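Local coordinates for transcriptional repressor of the blcABC operon (Agrobacterium tumefaciens, PDB 3MQ0), which represses transcription of the blcABC operon, probably by binding its DNA through a helix-turn-helix domain, and is regulated via oligomerization, at the interface of chains A and B. Numbering follows the deposited sequence. Chains: chain A/B, Transcriptional repressor of the blcABC operon.

The interface of chains A and B. Residues chain A 64, 68, 71-72; chain B 25-26, 29-30.
A:Val68 and B:Arg30 have the most surface hidden in this contact between two copies of the repressor, 69 and 75 Å². CG1 of A:Val68 lies over the centre of the B:Arg30 guanidinium, above its plane. This methyl stands anti to the backbone N (chi1 175°). CG2 then lies beside that N, anti to the carbonyl carbon, and points to B:Thr25 and B:Val26. Here the packing is tight. A:Val68 CG2 meets B:Val26 CG2 at 3.7 Å, the two valine side chains lying alongside each other and pointing opposite ways. A:Val68 CG2 is also 3.3 Å from the hydroxyl OG1 of B:Thr25. With one face on the valine, the guanidinium keeps its edge for polar partners. It grips A:Glu71 end-on, also tightly. B:Arg30 NH2 donates to A:Glu71 OE1 at 2.9 Å in a salt bridge, on the syn side but tilted from the carboxylate plane. B:Arg30 NH1 donates to A:Glu71 OE2 from above that plane. The two flat groups are turned 47° apart, so the pair is twisted rather than coplanar. B:Thr25 holds the same guanidinium side-on from its own chain. B:Thr25 O accepts from B:Arg30 NE at 2.7 Å, and B:Thr25 OG1 accepts from NH2. NH2 thus serves both chains, and B:Thr25 helps fix the rotation of the group that A:Glu71 binds. The rim is looser. A:Leu72 CD2 comes no nearer than 4.1 Å to B:Arg30 NH1. A:Gly64 has 7 Å² hidden. The patch belongs to a two-fold symmetric interface, so its twin recurs with the chains exchanged. It joins helix 62-71 of chain A, the probable recognition helix of the helix-turn-helix domain, to loop residues B:Thr25 and B:Val26 and the first turn of helix 27-41 of chain B.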
ATOM      1  N   GLY A  64      -9.931 -23.561 -15.746  1.00 30.52           N
ATOM      2  CA  GLY A  64      -9.153 -22.770 -16.686  1.00 32.04           C
ATOM      3  C   GLY A  64      -8.978 -21.330 -16.238  1.00 23.88           C
ATOM      4  O   GLY A  64      -7.910 -20.736 -16.388  1.00 23.76           O
ATOM      5  N   VAL A  68      -5.347 -19.329 -15.241  1.00 19.80           N
ATOM      6  CA  VAL A  68      -4.845 -18.053 -15.767  1.00 18.71           C
ATOM      7  C   VAL A  68      -4.663 -17.005 -14.665  1.00 17.75           C
ATOM      8  O   VAL A  68      -3.673 -16.276 -14.659  1.00 18.75           O
ATOM      9  CB  VAL A  68      -5.737 -17.494 -16.905  1.00 19.51           C
ATOM     10  CG1 VAL A  68      -5.256 -16.115 -17.330  1.00 22.00           C
ATOM     11  CG2 VAL A  68      -5.720 -18.452 -18.093  1.00 22.88           C
ATOM     12  N   GLU A  71      -1.452 -17.881 -13.107  1.00 24.43           N
ATOM     13  CA  GLU A  71      -0.343 -17.609 -14.019  1.00 22.26           C
ATOM     14  C   GLU A  71       0.026 -16.140 -13.984  1.00 23.99           C
ATOM     15  O   GLU A  71       1.204 -15.804 -13.957  1.00 30.48           O
ATOM     16  CB  GLU A  71      -0.713 -18.030 -15.443  1.00 23.08           C
ATOM     17  CG  GLU A  71       0.301 -17.634 -16.503  1.00 35.10           C
ATOM     18  CD  GLU A  71      -0.248 -17.748 -17.923  1.00 37.78           C
ATOM     19  OE1 GLU A  71      -1.175 -18.556 -18.151  1.00 29.32           O
ATOM     20  OE2 GLU A  71       0.251 -17.018 -18.811  1.00 35.88           O
ATOM     21  N   LEU A  72      -0.986 -15.269 -13.974  1.00 20.35           N
ATOM     22  CA  LEU A  72      -0.783 -13.825 -13.972  1.00 20.60           C
ATOM     23  C   LEU A  72      -0.561 -13.259 -12.571  1.00 26.68           C
ATOM     24  O   LEU A  72      -0.540 -12.044 -12.388  1.00 26.57           O
ATOM     25  CB  LEU A  72      -1.990 -13.123 -14.596  1.00 17.36           C
ATOM     26  CG  LEU A  72      -2.312 -13.527 -16.033  1.00 23.36           C
ATOM     27  CD1 LEU A  72      -3.530 -12.751 -16.501  1.00 24.54           C
ATOM     28  CD2 LEU A  72      -1.104 -13.288 -16.942  1.00 28.32           C
TER
ATOM     29  N   THR B  25      -5.178 -18.371 -23.588  1.00 26.05           N
ATOM     30  CA  THR B  25      -6.382 -18.808 -22.889  1.00 27.13           C
ATOM     31  C   THR B  25      -7.030 -17.620 -22.151  1.00 23.45           C
ATOM     32  O   THR B  25      -6.347 -16.669 -21.787  1.00 24.48           O
ATOM     33  CB  THR B  25      -6.066 -19.952 -21.921  1.00 35.30           C
ATOM     34  OG1 THR B  25      -4.971 -19.580 -21.081  1.00 34.73           O
ATOM     35  CG2 THR B  25      -5.671 -21.208 -22.700  1.00 39.15           C
ATOM     36  N   VAL B  26      -8.345 -17.690 -21.945  1.00 22.33           N
ATOM     37  CA  VAL B  26      -9.126 -16.601 -21.338  1.00 17.61           C
ATOM     38  C   VAL B  26      -8.701 -15.210 -21.817  1.00 15.67           C
ATOM     39  O   VAL B  26      -8.267 -14.379 -21.027  1.00 16.40           O
ATOM     40  CB  VAL B  26      -9.094 -16.661 -19.802  1.00 15.96           C
ATOM     41  CG1 VAL B  26     -10.255 -15.859 -19.230  1.00 19.83           C
ATOM     42  CG2 VAL B  26      -9.202 -18.110 -19.340  1.00 21.27           C
ATOM     43  N   LEU B  29      -9.576 -11.697 -20.058  1.00 13.98           N
ATOM     44  CA  LEU B  29      -8.850 -11.479 -18.820  1.00 14.92           C
ATOM     45  C   LEU B  29      -7.405 -11.032 -19.086  1.00 17.46           C
ATOM     46  O   LEU B  29      -6.920 -10.102 -18.447  1.00 14.39           O
ATOM     47  CB  LEU B  29      -8.866 -12.742 -17.960  1.00 15.03           C
ATOM     48  CG  LEU B  29      -8.166 -12.598 -16.619  1.00 14.89           C
ATOM     49  CD1 LEU B  29      -8.711 -11.408 -15.835  1.00 20.41           C
ATOM     50  CD2 LEU B  29      -8.372 -13.908 -15.859  1.00 18.20           C
ATOM     51  N   ARG B  30      -6.720 -11.701 -20.010  1.00 14.98           N
ATOM     52  CA  ARG B  30      -5.351 -11.318 -20.351  1.00 15.77           C
ATOM     53  C   ARG B  30      -5.276  -9.867 -20.828  1.00 15.67           C
ATOM     54  O   ARG B  30      -4.386  -9.128 -20.404  1.00 15.74           O
ATOM     55  CB  ARG B  30      -4.767 -12.260 -21.398  1.00 17.09           C
ATOM     56  CG  ARG B  30      -4.564 -13.687 -20.888  1.00 16.63           C
ATOM     57  CD  ARG B  30      -3.847 -14.529 -21.923  1.00 22.16           C
ATOM     58  NE  ARG B  30      -3.729 -15.921 -21.493  1.00 22.33           N
ATOM     59  CZ  ARG B  30      -2.762 -16.378 -20.705  1.00 27.21           C
ATOM     60  NH1 ARG B  30      -1.827 -15.552 -20.234  1.00 22.41           N
ATOM     61  NH2 ARG B  30      -2.733 -17.663 -20.390  1.00 25.85           N
TER